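Side-chain contacts in extracellular solute-binding protein (Bordetella parapertussis, PDB 3PU5), which probably binds a small solute, perhaps a polyamine, outside the cytoplasmic membrane for uptake by a transporter: residues A[161-166]-A[178-183]; A[169-174]-A[299-304]; A[19-24]-A[37-42]; A[26-31]-A[259-264]. All blocks are in the same frame, centred on the assembly; numbering follows the deposited sequence.

Contact 1 of 4, residues A[161-166]-A[178-183]; sequences SMFGKI and IATLER
Thr180 turns its methyl CG2 anti to its own backbone N (chi1 -63°, measured to OG1), while Phe163 holds its ring anti to its carbonyl carbon (chi1 -71°), and the two groups meet between helices. The methyl sits over one face of the phenyl ring, 4.0 Å from CG2 of Thr180 to the centroid of the Phe163 ring and 27° off the ring normal, a CH-pi contact. It is displaced toward the CG-CD2 bond: CD2 of Phe163 is 3.6 Å from CG2 of Thr180, and CG of Phe163 follows at 3.8 Å. The same torsion places the hydroxyl OG1 beside the backbone N of Thr180, where it is hydrogen-bonded to the carbonyl O of Ala176 one turn earlier, so the threonine's polar branch is satisfied within its own helix and the methyl meets the ring. Leu181 adds a marginal contact, its backbone N lying obliquely to the ring. Val133 of helix 129-138 touches both Phe163 and Thr180, while Leu181 reaches Trp319 of helix 305-322. The arrangement is a buried helix-helix contact between consecutive helices, 156-167 and 174-184, in a periplasmic binding protein-like fold.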
loop_
_atom_site.group_PDB
_atom_site.type_symbol
_atom_site.label_atom_id
_atom_site.label_comp_id
_atom_site.label_asym_id
_atom_site.label_seq_id
_atom_site.Cartn_x
_atom_site.Cartn_y
_atom_site.Cartn_z
ATOM N N SER A 161 7.197 3.760 11.890
ATOM C CA SER A 161 8.261 4.474 11.178
ATOM C C SER A 161 8.008 5.978 11.132
ATOM O O SER A 161 8.941 6.777 11.266
ATOM C CB SER A 161 8.432 3.935 9.759
ATOM O OG SER A 161 9.133 2.710 9.773
HETATM N N MSE A 162 6.750 6.367 10.922
HETATM C CA MSE A 162 6.388 7.781 10.928
HETATM C C MSE A 162 6.626 8.383 12.303
HETATM O O MSE A 162 7.017 9.550 12.410
HETATM C CB MSE A 162 4.917 7.994 10.568
HETATM C CG MSE A 162 4.609 7.978 9.085
HETATM SE SE MSE A 162 5.226 9.552 8.081
HETATM C CE MSE A 162 5.456 10.777 9.540
ATOM N N PHE A 163 6.345 7.605 13.350
ATOM C CA PHE A 163 6.610 8.073 14.709
ATOM C C PHE A 163 8.116 8.294 14.908
ATOM O O PHE A 163 8.538 9.267 15.533
ATOM C CB PHE A 163 6.087 7.096 15.768
ATOM C CG PHE A 163 4.588 7.045 15.883
ATOM C CD1 PHE A 163 3.789 7.924 15.180
ATOM C CD2 PHE A 163 3.985 6.124 16.731
ATOM C CE1 PHE A 163 2.408 7.877 15.296
ATOM C CE2 PHE A 163 2.599 6.059 16.857
ATOM C CZ PHE A 163 1.809 6.943 16.137
ATOM N N GLY A 164 8.925 7.380 14.382
ATOM C CA GLY A 164 10.367 7.534 14.460
ATOM C C GLY A 164 10.834 8.811 13.781
ATOM O O GLY A 164 11.747 9.480 14.259
ATOM N N LYS A 165 10.204 9.158 12.662
ATOM C CA LYS A 165 10.585 10.355 11.910
ATOM C C LYS A 165 10.144 11.648 12.612
ATOM O O LYS A 165 10.900 12.613 12.680
ATOM C CB LYS A 165 9.999 10.305 10.504
ATOM C CG LYS A 165 10.450 11.440 9.589
ATOM C CD LYS A 165 9.883 11.234 8.187
ATOM C CE LYS A 165 9.812 12.531 7.381
ATOM N NZ LYS A 165 9.036 12.342 6.111
ATOM N N ILE A 166 8.921 11.660 13.132
ATOM C CA ILE A 166 8.390 12.856 13.787
ATOM C C ILE A 166 9.065 13.126 15.134
ATOM O O ILE A 166 9.431 14.263 15.438
ATOM C CB ILE A 166 6.867 12.757 13.988
ATOM C CG1 ILE A 166 6.153 12.728 12.633
ATOM C CG2 ILE A 166 6.363 13.915 14.853
ATOM C CD1 ILE A 166 4.722 12.172 12.704
ATOM N N ILE A 178 8.858 3.132 19.243
ATOM C CA ILE A 178 8.281 2.385 20.351
ATOM C C ILE A 178 7.996 3.267 21.576
ATOM O O ILE A 178 6.968 3.108 22.245
ATOM C CB ILE A 178 9.189 1.199 20.737
ATOM C CG1 ILE A 178 9.174 0.141 19.617
ATOM C CG2 ILE A 178 8.758 0.598 22.064
ATOM C CD1 ILE A 178 7.858 -0.623 19.482
ATOM N N ALA A 179 8.905 4.191 21.868
ATOM C CA ALA A 179 8.714 5.112 22.982
ATOM C C ALA A 179 7.455 5.962 22.803
ATOM O O ALA A 179 6.767 6.249 23.770
ATOM C CB ALA A 179 9.939 6.003 23.156
ATOM N N THR A 180 7.169 6.370 21.569
ATOM C CA THR A 180 5.957 7.134 21.272
ATOM C C THR A 180 4.719 6.303 21.574
ATOM O O THR A 180 3.823 6.744 22.288
ATOM C CB THR A 180 5.915 7.585 19.794
ATOM O OG1 THR A 180 7.015 8.466 19.538
ATOM C CG2 THR A 180 4.636 8.329 19.491
ATOM N N LEU A 181 4.680 5.090 21.036
ATOM C CA LEU A 181 3.534 4.211 21.239
ATOM C C LEU A 181 3.376 3.851 22.711
ATOM O O LEU A 181 2.257 3.700 23.222
ATOM C CB LEU A 181 3.679 2.947 20.390
ATOM C CG LEU A 181 2.529 1.945 20.476
ATOM C CD1 LEU A 181 1.226 2.571 19.965
ATOM C CD2 LEU A 181 2.884 0.702 19.678
ATOM N N GLU A 182 4.504 3.730 23.399
ATOM C CA GLU A 182 4.481 3.401 24.817
ATOM C C GLU A 182 3.762 4.497 25.605
ATOM O O GLU A 182 3.085 4.212 26.584
ATOM C CB GLU A 182 5.902 3.199 25.345
ATOM C CG GLU A 182 5.948 2.695 26.768
ATOM C CD GLU A 182 7.336 2.242 27.182
ATOM O OE1 GLU A 182 8.325 2.712 26.580
ATOM O OE2 GLU A 182 7.435 1.412 28.109
ATOM N N ARG A 183 3.915 5.742 25.166
ATOM C CA ARG A 183 3.193 6.878 25.755
ATOM C C ARG A 183 1.683 6.754 25.542
ATOM O O ARG A 183 0.879 7.182 26.374
ATOM C CB ARG A 183 3.691 8.198 25.140
ATOM C CG ARG A 183 5.144 8.574 25.496
ATOM C CD ARG A 183 5.621 9.767 24.671
ATOM N NE ARG A 183 4.836 10.953 24.985
ATOM C CZ ARG A 183 4.458 11.864 24.098
ATOM N NH1 ARG A 183 4.784 11.738 22.813
ATOM N NH2 ARG A 183 3.740 12.902 24.501
#

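Contact 2 of 4, residues A[169-174]-A[299-304]; sequences SGYGDI and SVQLVD
The ring of Tyr171 carries this contact, with a methyl of Val303 over one face and the amide oxygen of Gln301 at its hydroxyl edge. CG2 of Val303 stands 4.1 Å from the centroid of the Tyr171 ring and only 4° off the ring normal, a nearly vertical CH-pi contact. The other methyl, CG1, is anti to the backbone N of Val303 and lies alongside the root of the tyrosine, with CG of Tyr171 and CG1 of Val303 4.1 Å apart. At the far end of the ring, OH of Tyr171 is 3.2 Å from OE1 of Gln301, and CB of Gln301 also lies close to that hydroxyl. The amide plane is turned 43° from the ring. Gln301 is bent at chi2 (-67°), which folds its amide back along its own chain: NE2 donates to the carbonyl O of Ser299 at 3.2 Å, lying above that carbonyl's plane, and this bond helps to fix the rotation of the amide.

In segment 169-174, Tyr171 belongs to a type I turn from Gly170 to Asp173. That loop is braced by Asp173, whose OD2 accepts from the backbone N of Ser169 at 3.0 Å through its anti lone pair, while OD1 caps Ala176 N. The tyrosine lies between helix 156-167, whose Lys165 makes a weak hydrogen bond to its OH, and helix 305-322, where Leu307 touches it; Val303 rests on Val238 of strand 238-246, and the backbone of Gln301 bonds to Ala237 and Ser239.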
loop_
_atom_site.group_PDB
_atom_site.type_symbol
_atom_site.label_atom_id
_atom_site.label_comp_id
_atom_site.label_asym_id
_atom_site.label_seq_id
_atom_site.Cartn_x
_atom_site.Cartn_y
_atom_site.Cartn_z
ATOM N N SER A 169 15.022 10.380 14.968
ATOM C CA SER A 169 15.990 10.733 13.937
ATOM C C SER A 169 15.601 10.254 12.540
ATOM O O SER A 169 16.341 10.483 11.584
ATOM C CB SER A 169 17.363 10.169 14.293
ATOM O OG SER A 169 17.320 8.755 14.369
ATOM N N GLY A 170 14.457 9.583 12.421
ATOM C CA GLY A 170 13.978 9.141 11.122
ATOM C C GLY A 170 13.251 7.814 11.157
ATOM O O GLY A 170 13.005 7.268 12.227
ATOM N N TYR A 171 12.924 7.287 9.976
ATOM C CA TYR A 171 12.164 6.046 9.856
ATOM C C TYR A 171 12.795 4.866 10.591
ATOM O O TYR A 171 12.094 3.956 11.015
ATOM C CB TYR A 171 11.970 5.660 8.384
ATOM C CG TYR A 171 11.043 6.567 7.607
ATOM C CD1 TYR A 171 9.916 7.117 8.202
ATOM C CD2 TYR A 171 11.277 6.842 6.265
ATOM C CE1 TYR A 171 9.061 7.938 7.500
ATOM C CE2 TYR A 171 10.428 7.666 5.549
ATOM C CZ TYR A 171 9.318 8.209 6.178
ATOM O OH TYR A 171 8.472 9.023 5.475
ATOM N N GLY A 172 14.117 4.869 10.727
ATOM C CA GLY A 172 14.799 3.749 11.354
ATOM C C GLY A 172 15.008 3.862 12.855
ATOM O O GLY A 172 15.663 3.008 13.464
ATOM N N ASP A 173 14.453 4.909 13.461
ATOM C CA ASP A 173 14.605 5.119 14.901
ATOM C C ASP A 173 13.528 4.344 15.638
ATOM O O ASP A 173 12.481 4.892 15.990
ATOM C CB ASP A 173 14.514 6.609 15.235
ATOM C CG ASP A 173 14.999 6.936 16.646
ATOM O OD1 ASP A 173 15.132 6.012 17.475
ATOM O OD2 ASP A 173 15.237 8.132 16.923
ATOM N N ILE A 174 13.787 3.062 15.879
ATOM C CA ILE A 174 12.771 2.197 16.447
ATOM C C ILE A 174 12.538 2.477 17.933
ATOM O O ILE A 174 11.438 2.265 18.435
ATOM C CB ILE A 174 13.090 0.709 16.218
ATOM C CG1 ILE A 174 14.419 0.329 16.861
ATOM C CG2 ILE A 174 13.112 0.391 14.729
ATOM C CD1 ILE A 174 14.704 -1.164 16.802
ATOM N N SER A 299 2.207 14.074 -1.816
ATOM C CA SER A 299 2.290 14.219 -0.369
ATOM C C SER A 299 2.527 12.912 0.399
ATOM O O SER A 299 3.040 12.939 1.522
ATOM C CB SER A 299 1.021 14.889 0.163
ATOM O OG SER A 299 -0.087 14.005 0.062
ATOM N N VAL A 300 2.139 11.776 -0.176
ATOM C CA VAL A 300 2.183 10.520 0.586
ATOM C C VAL A 300 3.619 10.079 0.845
ATOM O O VAL A 300 4.509 10.343 0.042
ATOM C CB VAL A 300 1.377 9.367 -0.084
ATOM C CG1 VAL A 300 -0.111 9.721 -0.166
ATOM C CG2 VAL A 300 1.930 9.026 -1.466
ATOM N N GLN A 301 3.830 9.406 1.973
ATOM C CA GLN A 301 5.159 8.975 2.387
ATOM C C GLN A 301 5.295 7.466 2.263
ATOM O O GLN A 301 4.423 6.713 2.712
ATOM C CB GLN A 301 5.427 9.386 3.840
ATOM C CG GLN A 301 5.330 10.880 4.081
ATOM C CD GLN A 301 6.427 11.655 3.379
ATOM O OE1 GLN A 301 7.611 11.436 3.627
ATOM N NE2 GLN A 301 6.037 12.572 2.494
ATOM N N LEU A 302 6.396 7.028 1.663
ATOM C CA LEU A 302 6.685 5.611 1.534
ATOM C C LEU A 302 7.952 5.293 2.304
ATOM O O LEU A 302 8.953 5.999 2.181
ATOM C CB LEU A 302 6.878 5.224 0.067
ATOM C CG LEU A 302 5.629 5.242 -0.813
ATOM C CD1 LEU A 302 5.279 6.665 -1.213
ATOM C CD2 LEU A 302 5.872 4.396 -2.040
ATOM N N VAL A 303 7.907 4.229 3.094
ATOM C CA VAL A 303 9.062 3.820 3.874
ATOM C C VAL A 303 9.884 2.782 3.108
ATOM O O VAL A 303 9.333 1.877 2.485
ATOM C CB VAL A 303 8.637 3.256 5.233
ATOM C CG1 VAL A 303 9.867 2.949 6.086
ATOM C CG2 VAL A 303 7.707 4.246 5.947
ATOM N N ASP A 304 11.202 2.940 3.154
ATOM C CA ASP A 304 12.145 2.055 2.470
ATOM C C ASP A 304 11.893 0.580 2.785
ATOM O O ASP A 304 11.992 0.161 3.939
ATOM C CB ASP A 304 13.576 2.450 2.873
ATOM C CG ASP A 304 14.642 1.533 2.282
ATOM O OD1 ASP A 304 14.307 0.614 1.505
ATOM O OD2 ASP A 304 15.835 1.746 2.596
#

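Contact 3 of 4, residues A[19-24]-A[37-42]; sequences ENVRKH and VTLVPG
Leu39 sets CD2 against Val21 and CD1 against Arg22 and the valine, on the helix facing its strand. CD2 of Leu39 meets CG1 of Val21 at 3.7 Å, and CD1 of Leu39 presses against CB of Arg22 at 3.4 Å, with the backbone N of Arg22 equally near. The leucine therefore packs partly on the helix backbone itself. Arg22 supplies its aliphatic root here: its CG is anti to the backbone N (chi1 -177°), and a bend at chi3 (-68°) brings the guanidinium round toward the strand. There a water molecule links the two segments, accepting from NH2 of Arg22 at 2.8 Å in the guanidinium plane and donating to the carbonyl O of Leu39 at 2.7 Å.

Farther out, Phe271 of helix 265-275 touches Val21, and the strand is held from its flank by backbone bonds of Thr38 and Val40 to strand 7-12. Helix 15-33 thus lies against the second strand of a right-handed beta-alpha-beta crossover, 7-12, 15-33 and 36-41. The chemistry is of two kinds: a buried aliphatic contact of leucine and valine, bordered by an exposed arginine whose charged end reaches a strand carbonyl through water and not directly.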
loop_
_atom_site.group_PDB
_atom_site.type_symbol
_atom_site.label_atom_id
_atom_site.label_comp_id
_atom_site.label_asym_id
_atom_site.label_seq_id
_atom_site.Cartn_x
_atom_site.Cartn_y
_atom_site.Cartn_z
ATOM N N GLU A 19 -10.183 -9.340 -9.606
ATOM C CA GLU A 19 -11.300 -9.090 -10.510
ATOM C C GLU A 19 -11.136 -7.727 -11.157
ATOM O O GLU A 19 -11.454 -7.534 -12.338
ATOM C CB GLU A 19 -12.619 -9.128 -9.741
ATOM C CG GLU A 19 -12.918 -10.470 -9.097
ATOM C CD GLU A 19 -14.137 -10.419 -8.189
ATOM O OE1 GLU A 19 -14.693 -9.309 -7.981
ATOM O OE2 GLU A 19 -14.535 -11.495 -7.682
ATOM N N ASN A 20 -10.643 -6.773 -10.375
ATOM C CA ASN A 20 -10.490 -5.426 -10.894
ATOM C C ASN A 20 -9.266 -5.239 -11.770
ATOM O O ASN A 20 -9.308 -4.465 -12.712
ATOM C CB ASN A 20 -10.597 -4.390 -9.781
ATOM C CG ASN A 20 -12.042 -4.139 -9.391
ATOM O OD1 ASN A 20 -12.749 -3.401 -10.073
ATOM N ND2 ASN A 20 -12.494 -4.777 -8.316
ATOM N N VAL A 21 -8.190 -5.970 -11.477
ATOM C CA VAL A 21 -7.057 -6.018 -12.389
ATOM C C VAL A 21 -7.500 -6.580 -13.737
ATOM O O VAL A 21 -7.115 -6.069 -14.777
ATOM C CB VAL A 21 -5.907 -6.889 -11.846
ATOM C CG1 VAL A 21 -4.855 -7.090 -12.936
ATOM C CG2 VAL A 21 -5.281 -6.247 -10.603
ATOM N N ARG A 22 -8.309 -7.637 -13.708
ATOM C CA ARG A 22 -8.811 -8.248 -14.939
ATOM C C ARG A 22 -9.674 -7.255 -15.711
ATOM O O ARG A 22 -9.478 -7.032 -16.902
ATOM C CB ARG A 22 -9.625 -9.514 -14.635
ATOM C CG ARG A 22 -10.110 -10.232 -15.904
ATOM C CD ARG A 22 -10.979 -11.454 -15.606
ATOM N NE ARG A 22 -10.216 -12.537 -14.983
ATOM C CZ ARG A 22 -10.483 -13.043 -13.781
ATOM N NH1 ARG A 22 -11.502 -12.569 -13.071
ATOM N NH2 ARG A 22 -9.738 -14.028 -13.292
ATOM N N LYS A 23 -10.628 -6.656 -15.013
ATOM C CA LYS A 23 -11.580 -5.736 -15.627
ATOM C C LYS A 23 -10.932 -4.459 -16.179
ATOM O O LYS A 23 -11.279 -3.981 -17.272
ATOM C CB LYS A 23 -12.647 -5.369 -14.595
ATOM C CG LYS A 23 -13.795 -4.526 -15.124
ATOM C CD LYS A 23 -14.796 -4.245 -14.011
ATOM C CE LYS A 23 -16.064 -3.586 -14.532
ATOM N NZ LYS A 23 -16.979 -3.213 -13.407
ATOM N N HIS A 24 -9.991 -3.902 -15.425
ATOM C CA HIS A 24 -9.484 -2.567 -15.742
ATOM C C HIS A 24 -8.085 -2.521 -16.339
ATOM O O HIS A 24 -7.660 -1.484 -16.862
ATOM C CB HIS A 24 -9.588 -1.664 -14.511
ATOM C CG HIS A 24 -10.991 -1.506 -14.020
ATOM N ND1 HIS A 24 -11.962 -0.856 -14.753
ATOM C CD2 HIS A 24 -11.600 -1.944 -12.894
ATOM C CE1 HIS A 24 -13.103 -0.886 -14.090
ATOM N NE2 HIS A 24 -12.911 -1.542 -12.958
ATOM N N VAL A 37 -4.166 -12.119 -21.837
ATOM C CA VAL A 37 -3.585 -12.043 -20.501
ATOM C C VAL A 37 -4.278 -13.027 -19.569
ATOM O O VAL A 37 -5.507 -13.006 -19.427
ATOM C CB VAL A 37 -3.685 -10.628 -19.885
ATOM C CG1 VAL A 37 -3.025 -10.616 -18.492
ATOM C CG2 VAL A 37 -3.036 -9.599 -20.797
ATOM N N THR A 38 -3.488 -13.890 -18.939
ATOM C CA THR A 38 -4.003 -14.756 -17.886
ATOM C C THR A 38 -3.504 -14.264 -16.536
ATOM O O THR A 38 -2.301 -14.148 -16.317
ATOM C CB THR A 38 -3.550 -16.229 -18.076
ATOM O OG1 THR A 38 -4.162 -16.770 -19.253
ATOM C CG2 THR A 38 -3.943 -17.084 -16.865
ATOM N N LEU A 39 -4.431 -13.967 -15.634
ATOM C CA LEU A 39 -4.074 -13.596 -14.271
ATOM C C LEU A 39 -4.012 -14.864 -13.426
ATOM O O LEU A 39 -4.986 -15.617 -13.365
ATOM C CB LEU A 39 -5.114 -12.640 -13.693
ATOM C CG LEU A 39 -5.244 -11.293 -14.411
ATOM C CD1 LEU A 39 -6.443 -10.518 -13.887
ATOM C CD2 LEU A 39 -3.965 -10.479 -14.257
ATOM N N VAL A 40 -2.869 -15.093 -12.786
ATOM C CA VAL A 40 -2.654 -16.292 -11.984
ATOM C C VAL A 40 -2.778 -15.998 -10.487
ATOM O O VAL A 40 -1.879 -15.395 -9.897
ATOM C CB VAL A 40 -1.258 -16.873 -12.262
ATOM C CG1 VAL A 40 -1.100 -18.213 -11.573
ATOM C CG2 VAL A 40 -1.019 -17.007 -13.772
ATOM N N PRO A 41 -3.893 -16.423 -9.864
ATOM C CA PRO A 41 -4.088 -16.181 -8.426
ATOM C C PRO A 41 -3.063 -16.902 -7.544
ATOM O O PRO A 41 -2.633 -18.006 -7.871
ATOM C CB PRO A 41 -5.492 -16.741 -8.149
ATOM C CG PRO A 41 -6.140 -16.890 -9.485
ATOM C CD PRO A 41 -5.033 -17.133 -10.468
ATOM N N GLY A 42 -2.692 -16.285 -6.426
ATOM C CA GLY A 42 -1.739 -16.892 -5.516
ATOM C C GLY A 42 -1.290 -15.931 -4.429
ATOM O O GLY A 42 -1.576 -14.730 -4.498
HETATM O O HOH W 1 -7.640 -15.829 -13.581
#

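Contact 4 of 4, residues A[26-31]-A[259-264]; sequences AEPFEK and MNYALG
Tyr261 meets Pro28 and Phe29 through apolar contacts, with no hydrogen bond joining the two segments. Its CB lies 3.6 Å from CD1 of Phe29, and CD1 of Tyr261 is 3.8 Å from CB of Phe29, the two side chains sliding past each other in opposite directions. Both have CG anti to the backbone N (chi1 177° for Phe29 and -178° for Tyr261), which carries each ring out from its own helix past the root of the other. Pro28 comes in at about a right angle to the tyrosine, its CB 3.8 Å from CZ of Tyr261 and close to the hydroxyl oxygen as well.

Of the flat groups, one face of the Tyr261 ring has CA of Phe29 above it, 4.2 Å from the plane and offset toward the rim, so the tyrosine leans on the helix backbone as well as on side chains. The phenyl ring of Phe29 also meets the ring of Phe258 edge-to-face, and it touches Val37 of strand 36-41.

The polar part lies outside the two segments. OH of Tyr261 is hydrogen-bonded to OE2 of Glu266 in the following helix, 265-275. Tyr261 thus has two roles: its ring and CB pack on helix 15-33 beside the kink at Pro28, while its hydroxyl is tied to a carboxylate of the neighbouring helix, which probably helps to fix the ring's position.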
loop_
_atom_site.group_PDB
_atom_site.type_symbol
_atom_site.label_atom_id
_atom_site.label_comp_id
_atom_site.label_asym_id
_atom_site.label_seq_id
_atom_site.Cartn_x
_atom_site.Cartn_y
_atom_site.Cartn_z
ATOM N N ALA A 26 -6.178 -6.045 -17.517
ATOM C CA ALA A 26 -5.996 -7.191 -18.413
ATOM C C ALA A 26 -6.927 -7.154 -19.627
ATOM O O ALA A 26 -6.470 -7.259 -20.759
ATOM C CB ALA A 26 -6.158 -8.496 -17.658
ATOM N N GLU A 27 -8.228 -6.986 -19.394
ATOM C CA GLU A 27 -9.199 -6.994 -20.493
ATOM C C GLU A 27 -9.011 -5.847 -21.503
ATOM O O GLU A 27 -8.933 -6.095 -22.704
ATOM C CB GLU A 27 -10.638 -7.068 -19.969
ATOM C CG GLU A 27 -11.037 -8.463 -19.474
ATOM C CD GLU A 27 -12.342 -8.470 -18.676
ATOM O OE1 GLU A 27 -13.008 -7.418 -18.600
ATOM O OE2 GLU A 27 -12.710 -9.531 -18.122
ATOM N N PRO A 28 -8.922 -4.590 -21.023
ATOM C CA PRO A 28 -8.669 -3.477 -21.949
ATOM C C PRO A 28 -7.383 -3.646 -22.751
ATOM O O PRO A 28 -7.354 -3.326 -23.939
ATOM C CB PRO A 28 -8.550 -2.268 -21.016
ATOM C CG PRO A 28 -9.383 -2.642 -19.830
ATOM C CD PRO A 28 -9.150 -4.116 -19.646
ATOM N N PHE A 29 -6.334 -4.146 -22.109
ATOM C CA PHE A 29 -5.068 -4.366 -22.791
ATOM C C PHE A 29 -5.201 -5.401 -23.903
ATOM O O PHE A 29 -4.678 -5.207 -25.001
ATOM C CB PHE A 29 -3.995 -4.824 -21.807
ATOM C CG PHE A 29 -2.678 -5.139 -22.458
ATOM C CD1 PHE A 29 -1.862 -4.119 -22.917
ATOM C CD2 PHE A 29 -2.263 -6.456 -22.617
ATOM C CE1 PHE A 29 -0.647 -4.408 -23.526
ATOM C CE2 PHE A 29 -1.061 -6.749 -23.209
ATOM C CZ PHE A 29 -0.246 -5.724 -23.668
ATOM N N GLU A 30 -5.875 -6.510 -23.601
ATOM C CA GLU A 30 -6.107 -7.560 -24.586
ATOM C C GLU A 30 -6.794 -6.948 -25.805
ATOM O O GLU A 30 -6.432 -7.219 -26.945
ATOM C CB GLU A 30 -7.008 -8.660 -24.011
ATOM C CG GLU A 30 -6.393 -9.555 -22.939
ATOM C CD GLU A 30 -7.299 -10.746 -22.581
ATOM O OE1 GLU A 30 -8.536 -10.611 -22.690
ATOM O OE2 GLU A 30 -6.778 -11.822 -22.206
ATOM N N LYS A 31 -7.795 -6.114 -25.545
ATOM C CA LYS A 31 -8.569 -5.502 -26.611
ATOM C C LYS A 31 -7.706 -4.629 -27.501
ATOM O O LYS A 31 -7.827 -4.673 -28.721
ATOM C CB LYS A 31 -9.724 -4.679 -26.038
ATOM C CG LYS A 31 -10.931 -5.511 -25.648
ATOM C CD LYS A 31 -12.072 -4.626 -25.167
ATOM C CE LYS A 31 -12.383 -3.528 -26.178
ATOM N NZ LYS A 31 -13.499 -2.645 -25.723
HETATM N N MSE A 259 2.971 -3.761 -18.875
HETATM C CA MSE A 259 3.322 -2.865 -17.778
HETATM C C MSE A 259 3.104 -1.412 -18.197
HETATM O O MSE A 259 2.593 -0.600 -17.432
HETATM C CB MSE A 259 4.771 -3.082 -17.358
HETATM C CG MSE A 259 5.199 -2.274 -16.147
HETATM SE SE MSE A 259 6.990 -2.839 -15.543
HETATM C CE MSE A 259 7.184 -1.605 -14.032
ATOM N N ASN A 260 3.484 -1.091 -19.428
ATOM C CA ASN A 260 3.286 0.258 -19.925
ATOM C C ASN A 260 1.816 0.651 -19.900
ATOM O O ASN A 260 1.476 1.776 -19.551
ATOM C CB ASN A 260 3.810 0.389 -21.347
ATOM C CG ASN A 260 3.737 1.807 -21.852
ATOM O OD1 ASN A 260 4.271 2.724 -21.225
ATOM N ND2 ASN A 260 3.060 2.002 -22.979
ATOM N N TYR A 261 0.947 -0.281 -20.281
ATOM C CA TYR A 261 -0.483 -0.008 -20.246
ATOM C C TYR A 261 -0.984 0.125 -18.804
ATOM O O TYR A 261 -1.719 1.054 -18.483
ATOM C CB TYR A 261 -1.298 -1.060 -21.021
ATOM C CG TYR A 261 -2.772 -0.722 -21.018
ATOM C CD1 TYR A 261 -3.643 -1.365 -20.159
ATOM C CD2 TYR A 261 -3.272 0.299 -21.823
ATOM C CE1 TYR A 261 -4.986 -1.031 -20.122
ATOM C CE2 TYR A 261 -4.609 0.640 -21.796
ATOM C CZ TYR A 261 -5.460 -0.028 -20.942
ATOM O OH TYR A 261 -6.788 0.302 -20.891
ATOM N N ALA A 262 -0.555 -0.789 -17.936
ATOM C CA ALA A 262 -1.059 -0.841 -16.560
ATOM C C ALA A 262 -0.707 0.416 -15.784
ATOM O O ALA A 262 -1.438 0.837 -14.886
ATOM C CB ALA A 262 -0.515 -2.090 -15.831
ATOM N N LEU A 263 0.428 1.004 -16.130
ATOM C CA LEU A 263 0.921 2.191 -15.448
ATOM C C LEU A 263 0.480 3.453 -16.176
ATOM O O LEU A 263 0.774 4.570 -15.732
ATOM C CB LEU A 263 2.457 2.149 -15.343
ATOM C CG LEU A 263 3.036 1.043 -14.448
ATOM C CD1 LEU A 263 4.572 1.022 -14.476
ATOM C CD2 LEU A 263 2.523 1.206 -13.029
ATOM N N GLY A 264 -0.218 3.266 -17.294
ATOM C CA GLY A 264 -0.678 4.380 -18.104
ATOM C C GLY A 264 -1.890 5.054 -17.494
ATOM O O GLY A 264 -2.539 4.507 -16.593
#

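In the fold
The four contacts form two pairs on opposite sides of the chain's centre. Contacts 3 and 4 lie about 11 Å apart between centres and share helix 15-33; a probable bond runs from Glu30 OE2 of contact 4 to Val37 N of contact 3. Contacts 1 and 2 are equally close, joined by a probable bond between Gly164 and Gly170, and the two pairs are separated by about 32 to 40 Å between centres. Along the chain, contact 3 closes before contact 1 opens, whereas contact 4 encloses contact 1; the segments of contact 2 alternate with those of contacts 1 and 4. Such long-range closure is consistent with the two-lobed fold of periplasmic binding proteins, whose chain passes between lobes more than once.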